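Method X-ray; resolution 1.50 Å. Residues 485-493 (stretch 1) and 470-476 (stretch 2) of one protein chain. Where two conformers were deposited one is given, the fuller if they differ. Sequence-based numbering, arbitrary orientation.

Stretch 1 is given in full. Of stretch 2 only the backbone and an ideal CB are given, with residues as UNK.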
ATOM      1  N   ARG A 485     -17.282 -20.290   1.555  1.00 14.71           N
ATOM      2  CA  ARG A 485     -17.343 -18.831   1.715  1.00 13.53           C
ATOM      3  C   ARG A 485     -17.987 -18.103   0.551  1.00 16.82           C
ATOM      4  O   ARG A 485     -18.552 -17.025   0.725  1.00 15.68           O
ATOM      5  CB  ARG A 485     -15.965 -18.239   1.991  1.00 12.59           C
ATOM      6  CG  ARG A 485     -15.374 -18.648   3.320  1.00 13.39           C
ATOM      7  CD  ARG A 485     -14.122 -17.852   3.626  1.00 15.99           C
ATOM      8  NE  ARG A 485     -13.611 -18.194   4.946  1.00 16.78           N
ATOM      9  CZ  ARG A 485     -12.675 -19.111   5.161  1.00 26.96           C
ATOM     10  NH1 ARG A 485     -12.129 -19.756   4.135  1.00 19.24           N
ATOM     11  NH2 ARG A 485     -12.281 -19.376   6.401  1.00 19.81           N
ATOM     12  N   VAL A 486     -17.860 -18.666  -0.643  1.00 13.37           N
ATOM     13  CA  VAL A 486     -18.388 -18.044  -1.848  1.00 13.95           C
ATOM     14  C   VAL A 486     -19.599 -18.830  -2.321  1.00 19.04           C
ATOM     15  O   VAL A 486     -19.499 -20.019  -2.626  1.00 18.54           O
ATOM     16  CB  VAL A 486     -17.297 -17.939  -2.934  1.00 16.71           C
ATOM     17  CG1 VAL A 486     -17.865 -17.383  -4.237  1.00 17.07           C
ATOM     18  CG2 VAL A 486     -16.129 -17.097  -2.434  1.00 16.10           C
ATOM     19  N   ARG A 487     -20.749 -18.166  -2.366  1.00 17.53           N
ATOM     20  CA  ARG A 487     -21.956 -18.836  -2.824  0.50 17.89           C
ATOM     21  C   ARG A 487     -22.831 -17.975  -3.723  1.00 21.08           C
ATOM     22  O   ARG A 487     -22.569 -16.788  -3.926  1.00 18.54           O
ATOM     23  CB  ARG A 487     -22.756 -19.411  -1.651  0.50 19.94           C
ATOM     24  CG  ARG A 487     -23.112 -18.407  -0.566  0.50 27.11           C
ATOM     25  CD  ARG A 487     -24.248 -18.942   0.290  0.50 36.46           C
ATOM     26  NE  ARG A 487     -24.313 -18.310   1.603  0.50 42.61           N
ATOM     27  CZ  ARG A 487     -25.445 -18.085   2.261  0.50 54.95           C
ATOM     28  NH1 ARG A 487     -26.603 -18.435   1.721  0.50 45.19           N
ATOM     29  NH2 ARG A 487     -25.420 -17.508   3.454  0.50 37.67           N
ATOM     30  N   GLU A 488     -23.866 -18.600  -4.276  1.00 19.49           N
ATOM     31  CA  GLU A 488     -24.792 -17.927  -5.173  1.00 19.93           C
ATOM     32  C   GLU A 488     -24.107 -17.059  -6.224  1.00 20.36           C
ATOM     33  O   GLU A 488     -24.458 -15.887  -6.398  1.00 19.80           O
ATOM     34  CB  GLU A 488     -25.771 -17.091  -4.361  1.00 21.90           C
ATOM     35  CG  GLU A 488     -26.454 -17.866  -3.252  1.00 33.83           C
ATOM     36  CD  GLU A 488     -27.891 -17.444  -3.057  1.00 59.65           C
ATOM     37  OE1 GLU A 488     -28.791 -18.295  -3.226  1.00 59.38           O
ATOM     38  OE2 GLU A 488     -28.118 -16.258  -2.742  1.00 55.01           O
ATOM     39  N   VAL A 489     -23.125 -17.625  -6.913  1.00 15.31           N
ATOM     40  CA  VAL A 489     -22.420 -16.888  -7.951  1.00 14.36           C
ATOM     41  C   VAL A 489     -23.291 -16.781  -9.185  1.00 18.25           C
ATOM     42  O   VAL A 489     -23.825 -17.782  -9.662  1.00 18.13           O
ATOM     43  CB  VAL A 489     -21.073 -17.531  -8.322  1.00 17.33           C
ATOM     44  CG1 VAL A 489     -20.345 -16.663  -9.354  1.00 16.43           C
ATOM     45  CG2 VAL A 489     -20.208 -17.761  -7.089  1.00 17.16           C
ATOM     46  N   GLU A 490     -23.407 -15.572  -9.721  1.00 15.64           N
ATOM     47  CA  GLU A 490     -24.176 -15.358 -10.945  1.00 15.36           C
ATOM     48  C   GLU A 490     -23.318 -14.545 -11.886  1.00 18.58           C
ATOM     49  O   GLU A 490     -22.620 -13.623 -11.459  1.00 17.59           O
ATOM     50  CB  GLU A 490     -25.468 -14.584 -10.665  1.00 16.75           C
ATOM     51  CG  GLU A 490     -26.459 -15.305  -9.776  1.00 27.52           C
ATOM     52  CD  GLU A 490     -27.758 -14.537  -9.619  1.00 55.57           C
ATOM     53  OE1 GLU A 490     -27.703 -13.295  -9.491  1.00 44.14           O
ATOM     54  OE2 GLU A 490     -28.833 -15.175  -9.632  1.00 58.45           O
ATOM     55  N   VAL A 491     -23.378 -14.884 -13.165  1.00 16.87           N
ATOM     56  CA  VAL A 491     -22.645 -14.167 -14.192  1.00 17.51           C
ATOM     57  C   VAL A 491     -23.669 -13.673 -15.205  1.00 24.05           C
ATOM     58  O   VAL A 491     -24.423 -14.470 -15.764  1.00 22.71           O
ATOM     59  CB  VAL A 491     -21.588 -15.063 -14.878  1.00 20.76           C
ATOM     60  CG1 VAL A 491     -20.931 -14.317 -16.029  1.00 20.42           C
ATOM     61  CG2 VAL A 491     -20.534 -15.536 -13.869  1.00 20.89           C
ATOM     62  N   GLY A 492     -23.701 -12.364 -15.430  1.00 23.61           N
ATOM     63  CA  GLY A 492     -24.637 -11.778 -16.375  1.00 24.35           C
ATOM     64  C   GLY A 492     -26.084 -12.115 -16.057  1.00 29.90           C
ATOM     65  O   GLY A 492     -26.867 -12.443 -16.954  1.00 29.90           O
ATOM     66  N   GLY A 493     -26.436 -12.049 -14.777  1.00 26.59           N
ATOM     67  CA  GLY A 493     -27.786 -12.323 -14.319  1.00 26.55           C
ATOM     68  C   GLY A 493     -28.230 -13.776 -14.337  1.00 29.74           C
ATOM     69  O   GLY A 493     -29.371 -14.077 -13.984  1.00 31.52           O
ATOM     70  N   UNK A 470     -15.942  -7.759 -12.329  1.00 10.43           N
ATOM     71  CA  UNK A 470     -17.039  -7.061 -12.977  1.00 11.10           C
ATOM     72  C   UNK A 470     -17.728  -8.026 -13.927  1.00 13.50           C
ATOM     73  O   UNK A 470     -17.064  -8.684 -14.733  1.00 13.35           O
ATOM     74  CB  UNK A 470     -16.547  -5.816 -13.717  1.00 11.10           C
ATOM     75  N   UNK A 471     -19.052  -8.122 -13.823  1.00 11.53           N
ATOM     76  CA  UNK A 471     -19.834  -9.038 -14.643  1.00 12.75           C
ATOM     77  C   UNK A 471     -20.379 -10.201 -13.833  1.00 16.58           C
ATOM     78  O   UNK A 471     -21.154 -11.022 -14.323  1.00 15.65           O
ATOM     79  CB  UNK A 471     -18.984  -9.566 -15.801  1.00 12.75           C
ATOM     80  N   UNK A 472     -19.979 -10.259 -12.573  1.00 13.78           N
ATOM     81  CA  UNK A 472     -20.388 -11.323 -11.680  1.00 14.28           C
ATOM     82  C   UNK A 472     -20.942 -10.731 -10.383  1.00 14.06           C
ATOM     83  O   UNK A 472     -20.643  -9.581 -10.028  1.00 12.34           O
ATOM     84  CB  UNK A 472     -19.216 -12.263 -11.391  1.00 14.28           C
ATOM     85  N   UNK A 473     -21.774 -11.515  -9.709  1.00 11.02           N
ATOM     86  CA  UNK A 473     -22.346 -11.158  -8.414  0.50 11.10           C
ATOM     87  C   UNK A 473     -22.243 -12.410  -7.544  1.00 14.79           C
ATOM     88  O   UNK A 473     -22.338 -13.531  -8.057  1.00 13.96           O
ATOM     89  CB  UNK A 473     -23.790 -10.667  -8.539  0.50 11.10           C
ATOM     90  N   UNK A 474     -22.021 -12.236  -6.248  1.00 11.93           N
ATOM     91  CA  UNK A 474     -21.916 -13.383  -5.360  1.00 12.00           C
ATOM     92  C   UNK A 474     -22.208 -13.018  -3.918  1.00 14.44           C
ATOM     93  O   UNK A 474     -22.353 -11.839  -3.575  1.00 12.98           O
ATOM     94  CB  UNK A 474     -20.521 -14.003  -5.464  1.00 12.00           C
ATOM     95  N   UNK A 475     -22.370 -14.048  -3.098  1.00 12.94           N
ATOM     96  CA  UNK A 475     -22.597 -13.889  -1.676  1.00 13.38           C
ATOM     97  C   UNK A 475     -21.338 -14.398  -1.002  1.00 16.04           C
ATOM     98  O   UNK A 475     -20.810 -15.457  -1.367  1.00 14.90           O
ATOM     99  CB  UNK A 475     -23.848 -14.630  -1.200  1.00 13.38           C
ATOM    100  N   UNK A 476     -20.830 -13.612  -0.060  1.00 13.28           N
ATOM    101  CA  UNK A 476     -19.628 -13.972   0.666  1.00 12.64           C
ATOM    102  C   UNK A 476     -19.992 -14.150   2.122  1.00 15.87           C
ATOM    103  O   UNK A 476     -20.675 -13.304   2.695  1.00 14.51           O
ATOM    104  CB  UNK A 476     -18.531 -12.919   0.494  1.00 12.64           C
TER

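Stretch 2 runs antiparallel to stretch 1. The register slips by one between the pairing of 475 with Arg-487 and that of 473 with Glu-490, a beta bulge.

Position 470 has nothing of stretch 1 within 5.5 Å of its ideal CB, so the contact leaves its identity open. It is Phe-470, which makes no contact here.

At 471, phi/psi of 109/-5 would jam a CB against the carbonyl O of the preceding residue. That alone calls for glycine, and Gly-471 is found; its O accepts a hydrogen bond from Gly-492 N (3.1 Å).

Position 472 forms a non-hydrogen-bonded pair with Val-491. Its ideal CB lies 4.3 Å from Val-491 CG2 and 5.0 Å from Val-489 CG1, so an aliphatic side chain of some length, such as leucine, isoleucine or methionine, would suit. The residue is Leu-472, whose CD1 reaches Val-489 CG1 at 3.7 Å and Val-491 CG2 at 4.4 Å.

Position 473 shares its face with Glu-490, and the backbones bond in both directions: 473 N to Glu-490 O at 2.9 Å, and Glu-490 N to 473 O at 2.8 Å. The carboxylate favours lysine or arginine, though a polar residue such as threonine or glutamine would also serve. Arg-473 is present; its NE stands 4.4 Å from Glu-490 OE1, which lies at the guanidinium edge, near its plane. Opposite charges are close, but beyond salt-bridge range.

At 474, beside the bulge, CA-to-CB points sideways. The ideal CB is 4.1 Å from Val-489 CG2, and Val-486 offers another methyl surface, so a large apolar or aromatic group would fit. Tyr-474 fills the site with chi1 at 70° (p): its CB packs 4.0 Å from Val-489 CG2, and its CD1 meets Val-486 CG1 at 3.9 Å, the methyl lying oblique to the ring.

Position 475 is a hydrogen-bonded pair with Arg-487, with both N-to-O distances, 475 N to Arg-487 O and Arg-487 N to 475 O, at 2.9 Å. Its ideal CB is 4.4 Å from Glu-488 CB and near the Arg-487 side chain, whose aliphatic part suits valine, isoleucine or threonine. Val-475 has the largest covered area of the stretch: its CB lies 3.8 Å from Arg-487 CG, CG1 sits over one guanidinium face, and CG2 is 3.8 Å from Glu-488 OE2.

Position 476 pairs with Val-486, favouring an aliphatic residue. Leu-476 (chi1 t, chi2 p) brings CD1 to 4.4 Å from Val-486 CG2 and 4.3 Å from Arg-485 CB.

Stretch 2, residues 470-476: FGLRYVL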
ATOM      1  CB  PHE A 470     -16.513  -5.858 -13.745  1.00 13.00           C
ATOM      2  CG  PHE A 470     -17.596  -4.992 -14.310  1.00 13.69           C
ATOM      3  CD1 PHE A 470     -18.509  -4.360 -13.475  1.00 15.17           C
ATOM      4  CD2 PHE A 470     -17.709  -4.824 -15.674  1.00 15.57           C
ATOM      5  CE1 PHE A 470     -19.522  -3.585 -14.001  1.00 15.96           C
ATOM      6  CE2 PHE A 470     -18.722  -4.033 -16.205  1.00 17.93           C
ATOM      7  CZ  PHE A 470     -19.622  -3.421 -15.373  1.00 15.20           C
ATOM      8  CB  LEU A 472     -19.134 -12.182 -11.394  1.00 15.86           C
ATOM      9  CG  LEU A 472     -19.024 -13.182 -10.255  1.00 21.19           C
ATOM     10  CD1 LEU A 472     -17.958 -14.207 -10.621  1.00 21.43           C
ATOM     11  CD2 LEU A 472     -18.655 -12.458  -8.978  1.00 20.29           C
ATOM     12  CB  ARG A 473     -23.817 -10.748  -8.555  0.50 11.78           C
ATOM     13  CG  ARG A 473     -24.022  -9.288  -8.908  0.50 13.79           C
ATOM     14  CD  ARG A 473     -25.469  -8.992  -9.288  0.50 20.87           C
ATOM     15  NE  ARG A 473     -26.408  -9.269  -8.204  0.50 28.12           N
ATOM     16  CZ  ARG A 473     -26.941  -8.338  -7.417  0.50 42.06           C
ATOM     17  NH1 ARG A 473     -26.615  -7.063  -7.577  0.50 30.29           N
ATOM     18  NH2 ARG A 473     -27.799  -8.682  -6.463  0.50 26.85           N
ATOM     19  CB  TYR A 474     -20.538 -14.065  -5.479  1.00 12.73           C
ATOM     20  CG  TYR A 474     -19.352 -13.281  -4.924  1.00 13.63           C
ATOM     21  CD1 TYR A 474     -18.754 -13.645  -3.723  1.00 14.55           C
ATOM     22  CD2 TYR A 474     -18.756 -12.257  -5.664  1.00 14.90           C
ATOM     23  CE1 TYR A 474     -17.631 -12.980  -3.236  1.00 15.10           C
ATOM     24  CE2 TYR A 474     -17.638 -11.578  -5.181  1.00 15.92           C
ATOM     25  CZ  TYR A 474     -17.087 -11.932  -3.961  1.00 19.99           C
ATOM     26  OH  TYR A 474     -15.993 -11.232  -3.473  1.00 18.16           O
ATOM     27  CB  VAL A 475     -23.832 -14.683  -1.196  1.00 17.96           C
ATOM     28  CG1 VAL A 475     -23.955 -14.609   0.309  1.00 18.56           C
ATOM     29  CG2 VAL A 475     -25.093 -14.153  -1.858  1.00 18.11           C
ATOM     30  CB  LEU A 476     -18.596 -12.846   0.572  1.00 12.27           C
ATOM     31  CG  LEU A 476     -17.348 -13.033   1.434  1.00 15.75           C
ATOM     32  CD1 LEU A 476     -16.463 -14.135   0.837  1.00 16.02           C
ATOM     33  CD2 LEU A 476     -16.574 -11.712   1.577  1.00 17.55           C
TER
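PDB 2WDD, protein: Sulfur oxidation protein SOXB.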